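Local coordinates for protein aminotransferase (Psychrobacter arcticus 273-4, PDB 3IF2) that probably transfers amino groups between amino acids and keto acids, perhaps valine and pyruvate, using a pyridoxal 5'-phosphate cofactor, at residues D22-A27 with D381-L386; P33-G38 with I430-E435; E50-T55 with A313-P318; S86-A91 with M282-I287. All coordinates share one frame; numbering follows the deposited sequence.

The four contacts form two touching pairs. Interactions 1 and 2, with centres 11 Å apart, join helix 16-29 and strand 35-36 to helices 379-388 and 423-441, and meet where Leu-24 CD2 lies 3.7 Å from Gly-38 O. Interactions 3 and 4, 13 Å apart, meet at Phe-88 of interaction 4, which lies against Ala-313, Ala-316 and Thr-317 of interaction 3. Centres in different pairs lie 34 to 37 Å apart. Along the chain interactions 1 and 2 cross, interaction 3 is nested inside both, and interaction 4 inside interaction 3. The N-terminal region thus packs on C-terminal elements, while interactions 3 and 4 touch the second subunit and interaction 4 reaches the cofactor's phosphate.

Interaction 1 of 4, residues D22-A27 with D381-L386; sequences DDLGDA and DLYERL
Asp-23 OD2 accepts a hydrogen bond from Tyr-383 OH at 3.2 Å on its anti lone pair, the one facing away from OD1. The carboxylate and the phenol ring are only 7° from coplanar, and OD2 lies at the ring edge, near its plane. A weak, long ion pair with Lys-387 NZ also reaches OD2. That lysine forms a salt bridge with Glu-384 as well, and it probably offsets the approach of like charges between Asp-23 OD2 and Glu-384 OE2, 4.8 Å apart. The tyrosine spans the gap because CG stands anti to its backbone N (chi1 160°), sending the ring out from helix 379-388 toward helix 16-29. Beside the hydroxyl, Leu-24 CD1 lies near the ring plane, 3.7 Å from Tyr-383 OH and 4.1 Å from CE1, while Asp-23 CB packs against the same oxygen. A phenylalanine at Tyr-383 would probably leave Asp-23 OD2 without its phenol donor and weaken the tie between the helices. Farther round helix 379-388, Arg-385 NE binds Asp-381 OD1 at 3.3 Å in a nearly straight bond, arriving from above the carboxylate plane. The contact joins two helices by one long aromatic side chain, and the pairing of an N-terminal helix with C-terminal elements is consistent with the small domain of fold type I aminotransferases.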
# COMPACT_ATOMS: atom_id res chain seq x y z
N ASP A 22 -17.01 -10.77 3.46
CA ASP A 22 -17.04 -11.33 4.82
C ASP A 22 -17.37 -12.83 4.80
O ASP A 22 -16.68 -13.61 5.45
CB ASP A 22 -18.03 -10.58 5.74
CG ASP A 22 -17.57 -9.16 6.12
OD1 ASP A 22 -16.35 -8.88 6.15
OD2 ASP A 22 -18.44 -8.32 6.39
N ASP A 23 -18.40 -13.21 4.04
CA ASP A 23 -18.78 -14.63 3.90
C ASP A 23 -17.66 -15.49 3.27
O ASP A 23 -17.44 -16.63 3.68
CB ASP A 23 -20.06 -14.77 3.07
CG ASP A 23 -21.29 -14.21 3.77
OD1 ASP A 23 -21.19 -13.74 4.92
OD2 ASP A 23 -22.37 -14.23 3.16
N LEU A 24 -16.96 -14.92 2.30
CA LEU A 24 -15.82 -15.58 1.65
C LEU A 24 -14.59 -15.68 2.60
O LEU A 24 -13.85 -16.67 2.58
CB LEU A 24 -15.48 -14.93 0.27
CG LEU A 24 -16.30 -15.35 -0.99
CD1 LEU A 24 -17.82 -15.38 -0.79
CD2 LEU A 24 -15.90 -14.50 -2.24
N GLY A 25 -14.40 -14.65 3.44
CA GLY A 25 -13.34 -14.65 4.46
C GLY A 25 -13.65 -15.59 5.62
O GLY A 25 -12.74 -16.23 6.15
N ASP A 26 -14.93 -15.67 6.01
CA ASP A 26 -15.38 -16.54 7.11
C ASP A 26 -15.24 -18.03 6.75
O ASP A 26 -14.71 -18.81 7.57
CB ASP A 26 -16.84 -16.23 7.53
CG ASP A 26 -17.00 -14.88 8.28
OD1 ASP A 26 -16.00 -14.21 8.63
OD2 ASP A 26 -18.16 -14.48 8.52
N ALA A 27 -15.69 -18.41 5.55
CA ALA A 27 -15.61 -19.80 5.02
C ALA A 27 -14.19 -20.37 5.05
O ALA A 27 -14.01 -21.53 5.44
CB ALA A 27 -16.15 -19.86 3.60
N ASP A 381 -29.56 -15.41 -4.88
CA ASP A 381 -30.33 -16.41 -4.14
C ASP A 381 -29.68 -17.79 -4.31
O ASP A 381 -29.58 -18.55 -3.34
CB ASP A 381 -31.79 -16.42 -4.63
CG ASP A 381 -32.78 -16.75 -3.53
OD1 ASP A 381 -32.57 -17.73 -2.77
OD2 ASP A 381 -33.80 -16.01 -3.45
N LEU A 382 -29.25 -18.11 -5.54
CA LEU A 382 -28.49 -19.34 -5.82
C LEU A 382 -27.24 -19.39 -4.94
O LEU A 382 -26.97 -20.41 -4.33
CB LEU A 382 -28.10 -19.44 -7.30
CG LEU A 382 -27.31 -20.66 -7.79
CD1 LEU A 382 -28.06 -21.91 -7.39
CD2 LEU A 382 -27.07 -20.61 -9.31
N TYR A 383 -26.50 -18.29 -4.87
CA TYR A 383 -25.31 -18.17 -4.01
C TYR A 383 -25.59 -18.56 -2.54
O TYR A 383 -24.80 -19.28 -1.95
CB TYR A 383 -24.71 -16.76 -4.10
CG TYR A 383 -23.82 -16.37 -2.95
CD1 TYR A 383 -22.47 -16.73 -2.92
CD2 TYR A 383 -24.32 -15.61 -1.87
CE1 TYR A 383 -21.64 -16.36 -1.84
CE2 TYR A 383 -23.50 -15.24 -0.79
CZ TYR A 383 -22.17 -15.63 -0.78
OH TYR A 383 -21.39 -15.27 0.27
N GLU A 384 -26.71 -18.08 -2.00
CA GLU A 384 -27.11 -18.37 -0.61
C GLU A 384 -27.40 -19.85 -0.41
O GLU A 384 -27.01 -20.43 0.60
CB GLU A 384 -28.33 -17.54 -0.17
CG GLU A 384 -28.12 -16.01 -0.11
CD GLU A 384 -27.16 -15.52 0.98
OE1 GLU A 384 -27.00 -16.21 2.02
OE2 GLU A 384 -26.58 -14.42 0.81
N ARG A 385 -28.10 -20.45 -1.37
CA ARG A 385 -28.45 -21.88 -1.31
C ARG A 385 -27.23 -22.79 -1.39
O ARG A 385 -27.14 -23.76 -0.64
CB ARG A 385 -29.45 -22.26 -2.40
CG ARG A 385 -30.83 -21.68 -2.15
CD ARG A 385 -31.65 -21.71 -3.41
NE ARG A 385 -32.89 -20.95 -3.25
CZ ARG A 385 -34.14 -21.42 -3.29
NH1 ARG A 385 -34.42 -22.70 -3.55
NH2 ARG A 385 -35.13 -20.55 -3.12
N LEU A 386 -26.32 -22.47 -2.32
CA LEU A 386 -25.05 -23.19 -2.47
C LEU A 386 -24.18 -23.02 -1.21
O LEU A 386 -23.58 -24.00 -0.74
CB LEU A 386 -24.29 -22.73 -3.72
CG LEU A 386 -24.95 -22.97 -5.08
CD1 LEU A 386 -24.21 -22.21 -6.17
CD2 LEU A 386 -25.01 -24.45 -5.40

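Interaction 2 of 4, residues P33-G38 with I430-E435; sequences PVNMLG and IKVIGE
Leu-37 and Ile-433 meet through their terminal methyls, CD1 to CD1 at 4.4 Å, near the limit of van der Waals contact. Both side chains are extended at their outer torsion: Leu-37 carries CD1 anti to CA (chi2 177°), and Ile-433, although its CB does not point at residues 33-38, brings CD1 back to them by the same anti arrangement (chi2 167°). The residue before it, Val-432, meets the other half of the contact. Its CG1 is anti to the backbone N, which leaves CG2 to approach Asn-35 ND2 at 4.3 Å. The amide nitrogen finds its polar partner elsewhere, in a hydrogen bond to Thr-391 OG1. Asn-35 belongs to the short strand 35-36, which pairs in parallel with strand 391-392. Helix 423-441 packs beside this two-stranded sheet, and together they bring the two ends of the chain together, consistent with the small domain of fold type I aminotransferases. Ile-393, Ala-421 and Met-417 also pack on Leu-37. Ile-433 rests on Ile-393 too, while Ile-430 packs on Leu-347 and Leu-348 of helix 324-351. Farther round the helix, Lys-431 NZ forms a salt bridge with Glu-435 OE2 at 3.1 Å, one turn on.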
# COMPACT_ATOMS: atom_id res chain seq x y z
N PRO A 33 -15.37 -27.47 6.45
CA PRO A 33 -14.73 -27.43 5.14
C PRO A 33 -15.73 -27.00 4.06
O PRO A 33 -16.94 -27.13 4.25
CB PRO A 33 -14.25 -28.87 4.95
CG PRO A 33 -15.13 -29.71 5.78
CD PRO A 33 -15.78 -28.84 6.82
N VAL A 34 -15.21 -26.46 2.96
CA VAL A 34 -16.04 -25.96 1.85
C VAL A 34 -15.43 -26.23 0.48
O VAL A 34 -14.22 -26.40 0.37
CB VAL A 34 -16.24 -24.41 1.96
CG1 VAL A 34 -17.08 -24.06 3.18
CG2 VAL A 34 -14.87 -23.69 1.98
N ASN A 35 -16.29 -26.26 -0.54
CA ASN A 35 -15.88 -26.35 -1.94
C ASN A 35 -15.70 -24.89 -2.33
O ASN A 35 -16.65 -24.22 -2.68
CB ASN A 35 -16.94 -27.04 -2.82
CG ASN A 35 -17.26 -28.46 -2.39
OD1 ASN A 35 -16.42 -29.16 -1.81
ND2 ASN A 35 -18.47 -28.91 -2.70
N MSE A 36 -14.47 -24.39 -2.22
CA MSE A 36 -14.16 -22.96 -2.44
C MSE A 36 -13.89 -22.65 -3.92
O MSE A 36 -12.76 -22.78 -4.40
CB MSE A 36 -13.00 -22.54 -1.52
CG MSE A 36 -12.47 -21.08 -1.67
SE MSE A 36 -13.89 -19.72 -1.67
CE MSE A 36 -12.72 -18.16 -1.69
N LEU A 37 -14.94 -22.24 -4.64
CA LEU A 37 -14.87 -21.82 -6.06
C LEU A 37 -15.11 -20.32 -6.26
O LEU A 37 -15.23 -19.86 -7.39
CB LEU A 37 -15.89 -22.62 -6.91
CG LEU A 37 -15.75 -24.13 -6.91
CD1 LEU A 37 -16.88 -24.77 -7.73
CD2 LEU A 37 -14.36 -24.53 -7.44
N GLY A 38 -15.15 -19.56 -5.16
CA GLY A 38 -15.39 -18.10 -5.16
C GLY A 38 -14.21 -17.14 -5.08
O GLY A 38 -14.38 -15.92 -5.27
N ILE A 430 -19.12 -28.57 -8.76
CA ILE A 430 -19.97 -28.65 -9.96
C ILE A 430 -21.09 -29.68 -9.76
O ILE A 430 -22.21 -29.45 -10.23
CB ILE A 430 -19.15 -28.90 -11.24
CG1 ILE A 430 -18.29 -27.68 -11.54
CG2 ILE A 430 -20.04 -29.17 -12.45
CD1 ILE A 430 -17.28 -27.92 -12.62
N LYS A 431 -20.81 -30.79 -9.06
CA LYS A 431 -21.85 -31.81 -8.74
C LYS A 431 -23.03 -31.15 -7.99
O LYS A 431 -24.18 -31.34 -8.37
CB LYS A 431 -21.27 -32.99 -7.93
CG LYS A 431 -22.22 -34.19 -7.67
CD LYS A 431 -21.54 -35.22 -6.75
CE LYS A 431 -22.39 -36.46 -6.49
NZ LYS A 431 -23.71 -36.14 -5.86
N VAL A 432 -22.71 -30.35 -6.96
CA VAL A 432 -23.71 -29.64 -6.13
C VAL A 432 -24.41 -28.55 -6.95
O VAL A 432 -25.63 -28.42 -6.88
CB VAL A 432 -23.10 -29.04 -4.81
CG1 VAL A 432 -24.17 -28.33 -3.97
CG2 VAL A 432 -22.43 -30.13 -3.98
N ILE A 433 -23.63 -27.77 -7.71
CA ILE A 433 -24.19 -26.76 -8.64
C ILE A 433 -25.17 -27.40 -9.61
O ILE A 433 -26.24 -26.85 -9.85
CB ILE A 433 -23.09 -26.02 -9.45
CG1 ILE A 433 -22.28 -25.08 -8.53
CG2 ILE A 433 -23.70 -25.19 -10.60
CD1 ILE A 433 -20.99 -24.55 -9.15
N GLY A 434 -24.84 -28.58 -10.12
CA GLY A 434 -25.71 -29.30 -11.03
C GLY A 434 -27.01 -29.75 -10.39
O GLY A 434 -28.09 -29.54 -10.96
N GLU A 435 -26.92 -30.35 -9.20
CA GLU A 435 -28.09 -30.85 -8.49
C GLU A 435 -29.05 -29.72 -8.14
O GLU A 435 -30.22 -29.78 -8.51
CB GLU A 435 -27.69 -31.66 -7.24
CG GLU A 435 -27.13 -33.06 -7.59
CD GLU A 435 -26.42 -33.76 -6.43
OE1 GLU A 435 -25.70 -33.09 -5.65
OE2 GLU A 435 -26.54 -35.01 -6.32

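Interaction 3 of 4, residues E50-T55 with A313-P318; sequences ELFLET and AAIATP
Thr-55 lies where helix 46-60 packs on helix 311-321, a helix-helix crossing in which the axes of residues 50-55 and 313-318 pass 10.0 Å apart at 103°, not far from a right angle. From a CB directed at the second helix, its two branches part. OG1 turns back along its own helix and donates at 2.9 Å to Leu-51 O, an oxygen that also accepts from Thr-55 N on the other face of the carbonyl plane. CG2, set anti to the backbone N (OG1 chi1 -52°), goes outward: it lies 3.4 Å from Ile-315 O and 3.9 Å from Pro-318 CG. With an alanine here, Leu-51 O would probably keep its backbone donor alone and a gap would be likely between Ile-315 O and the proline ring. The proline interrupts the helical hydrogen bonding at 318, where the helix is kinked. Leu-319 also packs on Thr-55, and Ile-73 of the second subunit packs on Phe-52, so this crossing borders the dimer interface. Phe-52 completes it, crossing the side chain of Ile-315 at about a right angle, with Phe-52 CD1 4.0 Å from Ile-315 CG2.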
# COMPACT_ATOMS: atom_id res chain seq x y z
N GLU A 50 8.96 -24.06 -7.79
CA GLU A 50 10.34 -24.53 -7.88
C GLU A 50 11.26 -23.42 -8.40
O GLU A 50 12.35 -23.23 -7.84
CB GLU A 50 10.45 -25.78 -8.77
CG GLU A 50 10.03 -27.04 -8.04
CD GLU A 50 9.50 -28.15 -8.93
OE1 GLU A 50 9.61 -28.09 -10.18
OE2 GLU A 50 8.93 -29.10 -8.33
N LEU A 51 10.84 -22.72 -9.46
CA LEU A 51 11.63 -21.61 -10.00
C LEU A 51 11.75 -20.45 -9.00
O LEU A 51 12.82 -19.86 -8.83
CB LEU A 51 11.08 -21.10 -11.33
CG LEU A 51 11.75 -19.88 -12.00
CD1 LEU A 51 13.28 -19.98 -12.10
CD2 LEU A 51 11.11 -19.66 -13.36
N PHE A 52 10.62 -20.12 -8.35
CA PHE A 52 10.60 -19.12 -7.32
C PHE A 52 11.51 -19.47 -6.15
O PHE A 52 12.26 -18.60 -5.69
CB PHE A 52 9.16 -18.83 -6.81
CG PHE A 52 8.25 -18.11 -7.81
CD1 PHE A 52 8.75 -17.27 -8.85
CD2 PHE A 52 6.88 -18.17 -7.63
CE1 PHE A 52 7.88 -16.62 -9.73
CE2 PHE A 52 6.01 -17.49 -8.51
CZ PHE A 52 6.52 -16.71 -9.56
N LEU A 53 11.47 -20.72 -5.68
CA LEU A 53 12.31 -21.15 -4.55
C LEU A 53 13.79 -21.05 -4.88
O LEU A 53 14.58 -20.59 -4.06
CB LEU A 53 11.98 -22.59 -4.08
CG LEU A 53 12.60 -23.07 -2.77
CD1 LEU A 53 12.49 -22.01 -1.64
CD2 LEU A 53 11.99 -24.39 -2.37
N GLU A 54 14.15 -21.45 -6.10
CA GLU A 54 15.52 -21.33 -6.61
C GLU A 54 15.98 -19.88 -6.62
O GLU A 54 17.08 -19.57 -6.16
CB GLU A 54 15.62 -21.94 -8.02
CG GLU A 54 16.88 -21.63 -8.84
CD GLU A 54 16.75 -22.19 -10.24
OE1 GLU A 54 16.65 -23.43 -10.37
OE2 GLU A 54 16.71 -21.39 -11.21
N THR A 55 15.15 -19.00 -7.16
CA THR A 55 15.48 -17.57 -7.21
C THR A 55 15.68 -17.00 -5.79
O THR A 55 16.68 -16.34 -5.54
CB THR A 55 14.42 -16.77 -7.99
OG1 THR A 55 14.20 -17.38 -9.27
CG2 THR A 55 14.88 -15.35 -8.19
N ALA A 313 9.57 -7.37 -6.54
CA ALA A 313 10.58 -6.83 -7.46
C ALA A 313 11.89 -7.62 -7.38
O ALA A 313 12.47 -7.96 -8.39
CB ALA A 313 10.85 -5.34 -7.16
N ALA A 314 12.33 -7.92 -6.16
CA ALA A 314 13.59 -8.63 -5.93
C ALA A 314 13.57 -10.02 -6.58
O ALA A 314 14.53 -10.38 -7.26
CB ALA A 314 13.91 -8.71 -4.45
N ILE A 315 12.47 -10.76 -6.41
CA ILE A 315 12.34 -12.08 -7.05
C ILE A 315 12.28 -11.96 -8.57
O ILE A 315 13.00 -12.68 -9.27
CB ILE A 315 11.09 -12.92 -6.57
CG1 ILE A 315 11.39 -13.80 -5.36
CG2 ILE A 315 10.67 -13.96 -7.62
CD1 ILE A 315 11.93 -13.10 -4.26
N ALA A 316 11.43 -11.06 -9.05
CA ALA A 316 11.11 -10.95 -10.48
C ALA A 316 12.19 -10.34 -11.35
O ALA A 316 12.25 -10.67 -12.54
CB ALA A 316 9.80 -10.20 -10.67
N THR A 317 13.05 -9.49 -10.77
CA THR A 317 14.12 -8.79 -11.51
C THR A 317 14.99 -9.73 -12.39
O THR A 317 15.04 -9.50 -13.59
CB THR A 317 14.97 -7.87 -10.58
OG1 THR A 317 14.14 -6.82 -10.08
CG2 THR A 317 16.18 -7.26 -11.29
N PRO A 318 15.61 -10.78 -11.81
CA PRO A 318 16.41 -11.68 -12.64
C PRO A 318 15.61 -12.49 -13.65
O PRO A 318 16.13 -12.77 -14.72
CB PRO A 318 17.11 -12.60 -11.61
CG PRO A 318 16.28 -12.51 -10.39
CD PRO A 318 15.80 -11.09 -10.38

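Interaction 4 of 4, residues S86-A91 with M282-I287; sequences SAFIDA and MRTGII. With PLP (pyridoxal-5'-phosphate), chain C.
Phe-88 reaches from helix 86-100 to residues 284 and 286 and touches each with a different ring atom. Its CZ lies 4.1 Å from Ile-286 CD1, the two side chains crossing at about a right angle, while CE2 approaches Thr-284 CG2 at the same 4.1 Å on a slant. Phe-88 holds CG anti to its backbone N (chi1 -171°), and this extends the ring off the helix; Thr-284 and Ile-286 point the same way because alternate residues of an extended chain share a face. Thr-284 turns its methyl rather than its hydroxyl to the ring. Leu-111 of strand 109-112 also packs on Phe-88, which places the ring between helix 86-100 and the central sheet.

Arg-283 takes another course. Its side chain bends at chi2 and chi3, bringing the guanidinium to the cofactor, with the phosphorus of PLP at its edge and in its plane. Arg-283 NH1 donates to PLP O1P at 3.2 Å, at an N-H...O angle of 158°. The separation of NH2 from O3P is modelled so short that its exact geometry is doubtful. Hydrogen bonds also run from NE to Pro-280 O and from NH1 to Asn-305 O of the second subunit, and these partners, besides the phosphate, probably limit the rotation of the guanidinium. PLP is further held by Ser-273 and Ser-275, and by Tyr-79 of the second subunit. The loop and the strand that follows it thus join the arginine of the phosphate-binding cup to an apolar core contact, as in fold type I PLP-dependent aminotransferases.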
# COMPACT_ATOMS: atom_id res chain seq x y z
N SER A 86 14.43 0.64 -8.31
CA SER A 86 15.19 1.06 -9.52
C SER A 86 15.61 -0.09 -10.44
O SER A 86 15.36 -0.02 -11.64
CB SER A 86 16.46 1.81 -9.14
OG SER A 86 16.16 2.92 -8.32
N ALA A 87 16.24 -1.13 -9.87
CA ALA A 87 16.76 -2.27 -10.63
C ALA A 87 15.64 -2.99 -11.41
O ALA A 87 15.82 -3.31 -12.59
CB ALA A 87 17.54 -3.27 -9.71
N PHE A 88 14.51 -3.20 -10.74
CA PHE A 88 13.33 -3.83 -11.37
C PHE A 88 12.76 -2.98 -12.53
O PHE A 88 12.44 -3.53 -13.59
CB PHE A 88 12.25 -4.14 -10.31
CG PHE A 88 11.09 -4.98 -10.81
CD1 PHE A 88 11.30 -6.17 -11.53
CD2 PHE A 88 9.78 -4.64 -10.47
CE1 PHE A 88 10.25 -6.97 -11.93
CE2 PHE A 88 8.72 -5.42 -10.86
CZ PHE A 88 8.93 -6.60 -11.60
N ILE A 89 12.66 -1.66 -12.33
CA ILE A 89 12.21 -0.76 -13.40
C ILE A 89 13.17 -0.82 -14.61
O ILE A 89 12.68 -0.91 -15.74
CB ILE A 89 12.01 0.74 -12.89
CG1 ILE A 89 10.75 0.84 -12.01
CG2 ILE A 89 11.95 1.75 -14.08
CD1 ILE A 89 10.67 2.14 -11.24
N ASP A 90 14.48 -0.77 -14.38
CA ASP A 90 15.48 -0.85 -15.49
C ASP A 90 15.35 -2.17 -16.25
O ASP A 90 15.39 -2.17 -17.48
CB ASP A 90 16.93 -0.68 -15.01
CG ASP A 90 17.24 0.71 -14.48
OD1 ASP A 90 16.71 1.73 -14.98
OD2 ASP A 90 18.08 0.77 -13.56
N ALA A 91 15.19 -3.28 -15.52
CA ALA A 91 14.97 -4.60 -16.12
C ALA A 91 13.71 -4.60 -17.01
O ALA A 91 13.75 -5.07 -18.16
CB ALA A 91 14.86 -5.66 -15.05
N MSE A 282 3.16 -10.83 -2.30
CA MSE A 282 4.16 -9.77 -2.40
C MSE A 282 3.60 -8.39 -2.75
O MSE A 282 4.31 -7.40 -2.53
CB MSE A 282 5.19 -10.13 -3.46
CG MSE A 282 5.93 -11.45 -3.26
SE MSE A 282 6.90 -11.54 -1.59
CE MSE A 282 8.35 -12.54 -2.40
N ARG A 283 2.40 -8.31 -3.34
CA ARG A 283 1.75 -7.04 -3.67
C ARG A 283 2.57 -6.14 -4.58
O ARG A 283 2.99 -5.07 -4.15
CB ARG A 283 1.33 -6.27 -2.39
CG ARG A 283 0.64 -7.06 -1.26
CD ARG A 283 -0.84 -7.37 -1.46
NE ARG A 283 -1.05 -7.96 -2.74
CZ ARG A 283 -1.75 -7.47 -3.77
NH1 ARG A 283 -2.56 -6.40 -3.72
NH2 ARG A 283 -1.66 -8.19 -4.87
N THR A 284 2.79 -6.57 -5.82
CA THR A 284 3.55 -5.76 -6.82
C THR A 284 2.72 -5.49 -8.06
O THR A 284 2.39 -6.43 -8.80
CB THR A 284 4.84 -6.45 -7.26
OG1 THR A 284 5.55 -6.89 -6.10
CG2 THR A 284 5.71 -5.49 -8.09
N GLY A 285 2.37 -4.22 -8.26
CA GLY A 285 1.68 -3.74 -9.46
C GLY A 285 2.71 -2.97 -10.30
O GLY A 285 3.61 -2.36 -9.73
N ILE A 286 2.56 -3.00 -11.62
CA ILE A 286 3.46 -2.32 -12.54
C ILE A 286 2.62 -1.42 -13.44
O ILE A 286 1.64 -1.90 -14.01
CB ILE A 286 4.21 -3.34 -13.46
CG1 ILE A 286 4.92 -4.45 -12.65
CG2 ILE A 286 5.19 -2.61 -14.40
CD1 ILE A 286 5.44 -5.65 -13.51
N ILE A 287 3.00 -0.14 -13.59
CA ILE A 287 2.30 0.81 -14.47
C ILE A 287 3.27 1.30 -15.55
O ILE A 287 4.34 1.78 -15.22
CB ILE A 287 1.74 2.07 -13.70
CG1 ILE A 287 0.68 1.68 -12.67
CG2 ILE A 287 1.08 3.04 -14.67
CD1 ILE A 287 0.16 2.86 -11.78
N1 PLP C . -7.14 -6.93 -12.23
C2 PLP C . -7.98 -8.01 -12.33
C2A PLP C . -8.72 -8.20 -13.62
C3 PLP C . -8.11 -8.91 -11.25
O3 PLP C . -8.94 -10.00 -11.31
C4 PLP C . -7.39 -8.67 -10.05
C4A PLP C . -7.78 -9.50 -8.83
O4A PLP C . -6.93 -10.05 -8.13
C5 PLP C . -6.52 -7.53 -9.97
C6 PLP C . -6.42 -6.68 -11.09
C5A PLP C . -5.73 -7.16 -8.71
O4P PLP C . -4.46 -7.79 -8.62
P PLP C . -3.37 -7.29 -7.56
O1P PLP C . -3.67 -6.12 -6.66
O2P PLP C . -2.24 -6.93 -8.46
O3P PLP C . -3.09 -8.47 -6.72